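Acetylcholine-binding protein (Bulinus truncatus, PDB 2BJ0) binds acetylcholine as a soluble pentameric homologue of the extracellular ligand-binding domain of nicotinic acetylcholine receptors. Local coordinates at the interface of chains A and B. Residues are numbered along the deposited sequence; one frame, centred on the assembly and turned at random. Chains: chain A/B, Acetylcholine-binding protein.

All three contacts belong to one subunit interface of the pentamer, which is repeated around the ring. Contact 1 lies between the other two: the centres of its C-alpha atoms are about 17 Å from those of contact 2 and about 23 Å from those of contact 3, while contacts 2 and 3 stand about 32 Å apart. Strand 115-121 serves on both faces of the subunit, giving B:Arg117 to contact 1 and A:Thr121 to contact 2. The two chains bring different residues to each contact, a head-to-tail pairing consistent with a closed ring. A:Tyr191 of loop C places contact 3 near the ligand site.

Contact 1: the interface of chains A and B. Residues chain A 91-93; chain B 95-97, 117.
The backbone of A:Ala92 and A:Ala93 lies against the side chains of B:Leu97 and B:Glu95, and here the packing is close. One methyl of B:Leu97, CD2, sits 3.3 Å from the carbonyl carbon C of A:Ala92, brought there by a CG that stands anti to its own carbonyl carbon (chi1 -50°). B:Glu95, with its CG anti to the backbone N (chi1 -168°) and an extended chain beyond, brings its carboxylate to the next peptide: the N-H of A:Ala93 makes a weak hydrogen bond, 3.2 Å long, to OE2. Within chain B, NE and NH2 of B:Arg117 grip OE1 side-on at 2.8 and 2.7 Å, NE nearly along the C-O axis and NH2 from above the carboxylate plane. An alanine in place of B:Glu95 would probably leave the N-H of A:Ala93 and the guanidinium without their mate. The packing is looser where CB of A:Ala92 stays 4.0 Å from OE1 of B:Glu95, and CA of A:Ala93 4.0 Å from CD2 of B:Leu97. At the edge, the carbonyl O of A:Ile91 meets carbon, CD of B:Arg117, at 3.5 Å. In the fold, a chain A loop just ahead of strand 95-96 meets that same short strand and strand 115-121 of chain B.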
loop_
_atom_site.group_PDB
_atom_site.type_symbol
_atom_site.label_atom_id
_atom_site.label_comp_id
_atom_site.label_asym_id
_atom_site.label_seq_id
_atom_site.Cartn_x
_atom_site.Cartn_y
_atom_site.Cartn_z
ATOM N N ILE A 91 -17.924 -4.105 -1.425
ATOM C CA ILE A 91 -18.012 -2.738 -0.995
ATOM C C ILE A 91 -16.674 -2.261 -0.408
ATOM O O ILE A 91 -16.587 -1.153 0.075
ATOM C CB ILE A 91 -19.188 -2.520 0.007
ATOM C CG1 ILE A 91 -18.891 -3.169 1.357
ATOM C CG2 ILE A 91 -20.569 -3.012 -0.601
ATOM C CD1 ILE A 91 -19.777 -2.596 2.499
ATOM N N ALA A 92 -15.661 -3.105 -0.440
ATOM C CA ALA A 92 -14.298 -2.736 -0.029
ATOM C C ALA A 92 -13.391 -3.593 -0.901
ATOM O O ALA A 92 -13.866 -4.594 -1.456
ATOM C CB ALA A 92 -14.079 -3.011 1.469
ATOM N N ALA A 93 -12.133 -3.170 -1.129
ATOM C CA ALA A 93 -11.213 -3.941 -1.975
ATOM C C ALA A 93 -10.951 -5.278 -1.253
ATOM O O ALA A 93 -10.677 -5.262 -0.058
ATOM C CB ALA A 93 -9.870 -3.161 -2.189
ATOM N N GLU B 95 -10.960 4.039 -3.214
ATOM C CA GLU B 95 -10.483 2.668 -3.138
ATOM C C GLU B 95 -11.078 1.957 -4.330
ATOM O O GLU B 95 -12.311 1.954 -4.481
ATOM C CB GLU B 95 -11.029 2.015 -1.862
ATOM C CG GLU B 95 -10.394 0.690 -1.514
ATOM C CD GLU B 95 -11.085 -0.017 -0.353
ATOM O OE1 GLU B 95 -12.279 0.246 -0.094
ATOM O OE2 GLU B 95 -10.442 -0.854 0.317
ATOM N N LEU B 96 -10.211 1.413 -5.190
ATOM C CA LEU B 96 -10.624 0.710 -6.380
ATOM C C LEU B 96 -11.161 -0.673 -6.004
ATOM O O LEU B 96 -10.503 -1.415 -5.274
ATOM C CB LEU B 96 -9.467 0.585 -7.381
ATOM C CG LEU B 96 -9.851 -0.013 -8.752
ATOM C CD1 LEU B 96 -10.768 0.882 -9.552
ATOM C CD2 LEU B 96 -8.596 -0.284 -9.592
ATOM N N LEU B 97 -12.340 -1.019 -6.513
ATOM C CA LEU B 97 -12.979 -2.288 -6.144
ATOM C C LEU B 97 -13.008 -3.273 -7.293
ATOM O O LEU B 97 -13.454 -4.406 -7.129
ATOM C CB LEU B 97 -14.426 -2.058 -5.671
ATOM C CG LEU B 97 -14.728 -0.990 -4.617
ATOM C CD1 LEU B 97 -16.227 -0.760 -4.421
ATOM C CD2 LEU B 97 -14.082 -1.446 -3.325
ATOM N N ARG B 117 -14.934 2.970 -3.943
ATOM C CA ARG B 117 -15.576 3.376 -2.718
ATOM C C ARG B 117 -15.019 4.766 -2.440
ATOM O O ARG B 117 -13.789 4.896 -2.366
ATOM C CB ARG B 117 -15.215 2.457 -1.539
ATOM C CG ARG B 117 -15.820 2.994 -0.221
ATOM C CD ARG B 117 -15.675 2.118 1.024
ATOM N NE ARG B 117 -14.344 1.544 1.219
ATOM C CZ ARG B 117 -13.792 1.339 2.410
ATOM N NH1 ARG B 117 -14.427 1.704 3.522
ATOM N NH2 ARG B 117 -12.592 0.796 2.489
#

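Contact 2: the interface of chains A and B. Residues chain A 41, 43-44, 121-123; chain B 168-169.
The ring of B:Pro168 packs against A:Asp44 and A:Asp123, with A:Thr121 beside its CD, and this van der Waals packing carries the patch. CG of the ring lies 3.7 Å from CB of A:Asp44, the two side chains running alongside and pointing opposite ways, while ring atom CB meets CB of A:Asp123 at 4.0 Å. The hydroxyl OG1 of A:Thr121 comes no nearer than 4.1 Å to CD of the proline. No N or O of one chain is within bonding reach of the other, and the near polar contacts are with carbon: the carboxylate oxygen OD2 of A:Asp44 is 3.6 Å from CB of B:Pro168, and 3.7 Å from CG of B:Lys169, whose chain runs at about a right angle to the aspartate. A bend at chi2 (-76°) turns the lysine along chain A, with its CE 3.9 Å from the carbonyl O of A:Thr41. Charge acts at longer range: NZ of B:Lys169 and OD2 of A:Asp44 stand 5.0 Å apart, too far for a salt bridge, though their opposite charges may attract. In the fold, the chain A side joins the turn between strands 25-40 and 45-57 to the end of strand 115-121, where A:Cys122 opens the disulfide-closed Cys-loop; chain B supplies the loop leading into strand 170-183.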
loop_
_atom_site.group_PDB
_atom_site.type_symbol
_atom_site.label_atom_id
_atom_site.label_comp_id
_atom_site.label_asym_id
_atom_site.label_seq_id
_atom_site.Cartn_x
_atom_site.Cartn_y
_atom_site.Cartn_z
ATOM N N THR A 41 -24.962 -5.653 12.175
ATOM C CA THR A 41 -26.405 -5.530 11.935
ATOM C C THR A 41 -26.842 -4.096 11.831
ATOM O O THR A 41 -27.867 -3.828 11.213
ATOM C CB THR A 41 -27.242 -6.208 13.021
ATOM O OG1 THR A 41 -26.855 -5.671 14.281
ATOM C CG2 THR A 41 -26.923 -7.701 13.102
ATOM N N LYS A 43 -25.097 -1.791 10.188
ATOM C CA LYS A 43 -24.729 -1.318 8.861
ATOM C C LYS A 43 -25.219 -2.269 7.788
ATOM O O LYS A 43 -25.179 -1.918 6.617
ATOM C CB LYS A 43 -23.220 -1.134 8.734
ATOM C CG LYS A 43 -22.664 -0.031 9.631
ATOM C CD LYS A 43 -21.170 0.193 9.416
ATOM C CE LYS A 43 -20.646 1.216 10.445
ATOM N NZ LYS A 43 -19.156 1.264 10.448
ATOM N N ASP A 44 -25.701 -3.453 8.184
ATOM C CA ASP A 44 -26.047 -4.506 7.227
ATOM C C ASP A 44 -24.882 -4.862 6.306
ATOM O O ASP A 44 -25.028 -4.821 5.093
ATOM C CB ASP A 44 -27.247 -4.081 6.395
ATOM C CG ASP A 44 -28.555 -4.392 7.077
ATOM O OD1 ASP A 44 -28.570 -5.242 8.005
ATOM O OD2 ASP A 44 -29.618 -3.831 6.749
ATOM N N THR A 121 -22.755 -5.855 1.316
ATOM C CA THR A 121 -23.954 -5.584 2.100
ATOM C C THR A 121 -24.928 -6.738 2.001
ATOM O O THR A 121 -24.973 -7.438 0.999
ATOM C CB THR A 121 -24.669 -4.252 1.695
ATOM O OG1 THR A 121 -25.179 -4.371 0.375
ATOM C CG2 THR A 121 -23.682 -3.146 1.524
ATOM N N CYS A 122 -25.710 -6.905 3.066
ATOM C CA CYS A 122 -26.638 -7.982 3.210
ATOM C C CYS A 122 -27.652 -7.475 4.211
ATOM O O CYS A 122 -27.272 -6.841 5.193
ATOM C CB CYS A 122 -25.924 -9.218 3.794
ATOM S SG CYS A 122 -26.948 -10.745 3.746
ATOM N N ASP A 123 -28.933 -7.717 3.951
ATOM C CA ASP A 123 -29.979 -7.490 4.980
ATOM C C ASP A 123 -29.900 -8.514 6.124
ATOM O O ASP A 123 -30.212 -9.703 5.937
ATOM C CB ASP A 123 -31.374 -7.524 4.335
ATOM C CG ASP A 123 -32.451 -6.960 5.228
ATOM O OD1 ASP A 123 -32.234 -6.842 6.454
ATOM O OD2 ASP A 123 -33.567 -6.609 4.773
ATOM N N PRO B 168 -30.038 -2.246 1.609
ATOM C CA PRO B 168 -30.976 -2.606 2.656
ATOM C C PRO B 168 -31.165 -1.527 3.746
ATOM O O PRO B 168 -32.117 -1.611 4.502
ATOM C CB PRO B 168 -30.327 -3.865 3.268
ATOM C CG PRO B 168 -28.904 -3.649 3.102
ATOM C CD PRO B 168 -28.763 -2.975 1.753
ATOM N N LYS B 169 -30.256 -0.548 3.842
ATOM C CA LYS B 169 -30.299 0.468 4.906
ATOM C C LYS B 169 -30.822 1.818 4.447
ATOM O O LYS B 169 -31.462 2.508 5.218
ATOM C CB LYS B 169 -28.908 0.688 5.549
ATOM C CG LYS B 169 -28.610 -0.226 6.768
ATOM C CD LYS B 169 -29.334 0.221 8.071
ATOM C CE LYS B 169 -29.373 -0.914 9.126
ATOM N NZ LYS B 169 -29.882 -0.482 10.475
#

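Contact 3: the interface of chains A and B. Residues chain A 143, 145, 148, 189, 191; chain B 71-72, 103.
The carboxamide of A:Gln148 reaches across to the backbone of B:Gln72, its NE2 giving a 2.7 Å hydrogen bond to the carbonyl O. The acceptor lies in the plane of the A:Gln148 amide, whereas the donor is tilted 30° from the carbonyl plane. B:Gln72 in turn sends its own side chain back, tip to tip with A:Asp145: a CG between the backbone N and the carbonyl carbon (chi1 77°) and an extended chain beyond carry the amide there. Its NE2 is 3.0 Å from OD2 of the aspartate, but the amide hydrogens are turned away and this pair is not a hydrogen bond; the amide and carboxylate planes are 46° apart. Water takes the amide group instead, 2.6 Å from NE2 of B:Gln72, and bridges to the backbone N of A:Asp145. Beside these polar groups, CG2 of B:Val103 packs 3.8 Å from CB of A:Thr143. One shell out, A:Asn189 steadies the aspartate: its ND2 gives a nearly straight 2.8 Å bond to OD2, arriving from above the carboxylate plane. On the aspartate's backbone side, the ring of A:Tyr191 lays one face against CA of A:Asp145, centred over the ring at 3.7 Å. A:Tyr191 follows the vicinal disulfide A:Cys186-A:Cys187 and belongs to loop C, which with the neighbouring subunit frames the acetylcholine site in this family. The patch joins the subunits next to that site and may help set loop C against chain B.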
loop_
_atom_site.group_PDB
_atom_site.type_symbol
_atom_site.label_atom_id
_atom_site.label_comp_id
_atom_site.label_asym_id
_atom_site.label_seq_id
_atom_site.Cartn_x
_atom_site.Cartn_y
_atom_site.Cartn_z
ATOM N N THR A 143 -13.712 -7.553 -17.158
ATOM C CA THR A 143 -13.497 -6.984 -18.482
ATOM C C THR A 143 -13.414 -7.944 -19.645
ATOM O O THR A 143 -13.180 -7.471 -20.752
ATOM C CB THR A 143 -12.191 -6.106 -18.530
ATOM O OG1 THR A 143 -11.055 -6.959 -18.325
ATOM C CG2 THR A 143 -12.163 -5.104 -17.388
ATOM N N ASP A 145 -15.712 -10.572 -21.774
ATOM C CA ASP A 145 -17.094 -11.081 -22.020
ATOM C C ASP A 145 -17.053 -12.587 -22.293
ATOM O O ASP A 145 -15.972 -13.158 -22.383
ATOM C CB ASP A 145 -17.770 -10.312 -23.170
ATOM C CG ASP A 145 -17.065 -10.507 -24.508
ATOM O OD1 ASP A 145 -16.534 -11.604 -24.777
ATOM O OD2 ASP A 145 -16.987 -9.609 -25.367
ATOM N N GLN A 148 -14.823 -14.530 -24.820
ATOM C CA GLN A 148 -13.397 -14.762 -24.507
ATOM C C GLN A 148 -13.187 -15.601 -23.249
ATOM O O GLN A 148 -12.304 -16.431 -23.207
ATOM C CB GLN A 148 -12.673 -13.420 -24.352
ATOM C CG GLN A 148 -12.536 -12.678 -25.643
ATOM C CD GLN A 148 -11.731 -11.398 -25.525
ATOM O OE1 GLN A 148 -11.160 -11.101 -24.483
ATOM N NE2 GLN A 148 -11.701 -10.629 -26.600
ATOM N N ASN A 189 -21.661 -8.246 -26.055
ATOM C CA ASN A 189 -21.697 -9.610 -25.494
ATOM C C ASN A 189 -22.053 -9.651 -23.997
ATOM O O ASN A 189 -21.910 -8.656 -23.264
ATOM C CB ASN A 189 -20.376 -10.358 -25.748
ATOM C CG ASN A 189 -19.999 -10.422 -27.229
ATOM O OD1 ASN A 189 -20.819 -10.770 -28.088
ATOM N ND2 ASN A 189 -18.743 -10.098 -27.529
ATOM N N TYR A 191 -21.625 -11.184 -20.048
ATOM C CA TYR A 191 -20.582 -11.575 -19.116
ATOM C C TYR A 191 -21.098 -12.724 -18.256
ATOM O O TYR A 191 -22.226 -12.688 -17.818
ATOM C CB TYR A 191 -20.207 -10.372 -18.247
ATOM C CG TYR A 191 -19.343 -9.388 -19.002
ATOM C CD1 TYR A 191 -19.857 -8.654 -20.077
ATOM C CD2 TYR A 191 -18.007 -9.198 -18.658
ATOM C CE1 TYR A 191 -19.050 -7.753 -20.793
ATOM C CE2 TYR A 191 -17.205 -8.316 -19.364
ATOM C CZ TYR A 191 -17.726 -7.596 -20.423
ATOM O OH TYR A 191 -16.919 -6.729 -21.137
ATOM N N ASP B 71 -12.617 -9.379 -31.171
ATOM C CA ASP B 71 -13.438 -8.192 -31.439
ATOM C C ASP B 71 -12.992 -7.016 -30.584
ATOM O O ASP B 71 -13.215 -5.856 -30.927
ATOM C CB ASP B 71 -14.896 -8.456 -31.084
ATOM C CG ASP B 71 -15.463 -9.671 -31.773
ATOM O OD1 ASP B 71 -15.061 -9.957 -32.927
ATOM O OD2 ASP B 71 -16.330 -10.391 -31.219
ATOM N N GLN B 72 -12.422 -7.332 -29.434
ATOM C CA GLN B 72 -11.971 -6.328 -28.494
ATOM C C GLN B 72 -10.914 -7.000 -27.649
ATOM O O GLN B 72 -10.835 -8.236 -27.619
ATOM C CB GLN B 72 -13.123 -5.874 -27.610
ATOM C CG GLN B 72 -13.443 -6.873 -26.515
ATOM C CD GLN B 72 -14.833 -6.720 -25.981
ATOM O OE1 GLN B 72 -15.666 -6.061 -26.609
ATOM N NE2 GLN B 72 -15.108 -7.338 -24.824
ATOM N N VAL B 103 -10.878 -1.977 -21.901
ATOM C CA VAL B 103 -11.134 -2.721 -23.118
ATOM C C VAL B 103 -10.989 -1.822 -24.342
ATOM O O VAL B 103 -11.610 -0.764 -24.414
ATOM C CB VAL B 103 -12.521 -3.412 -23.088
ATOM C CG1 VAL B 103 -12.754 -4.158 -24.370
ATOM C CG2 VAL B 103 -12.599 -4.379 -21.920
HETATM O O HOH W 1 -14.043 -9.511 -23.959
#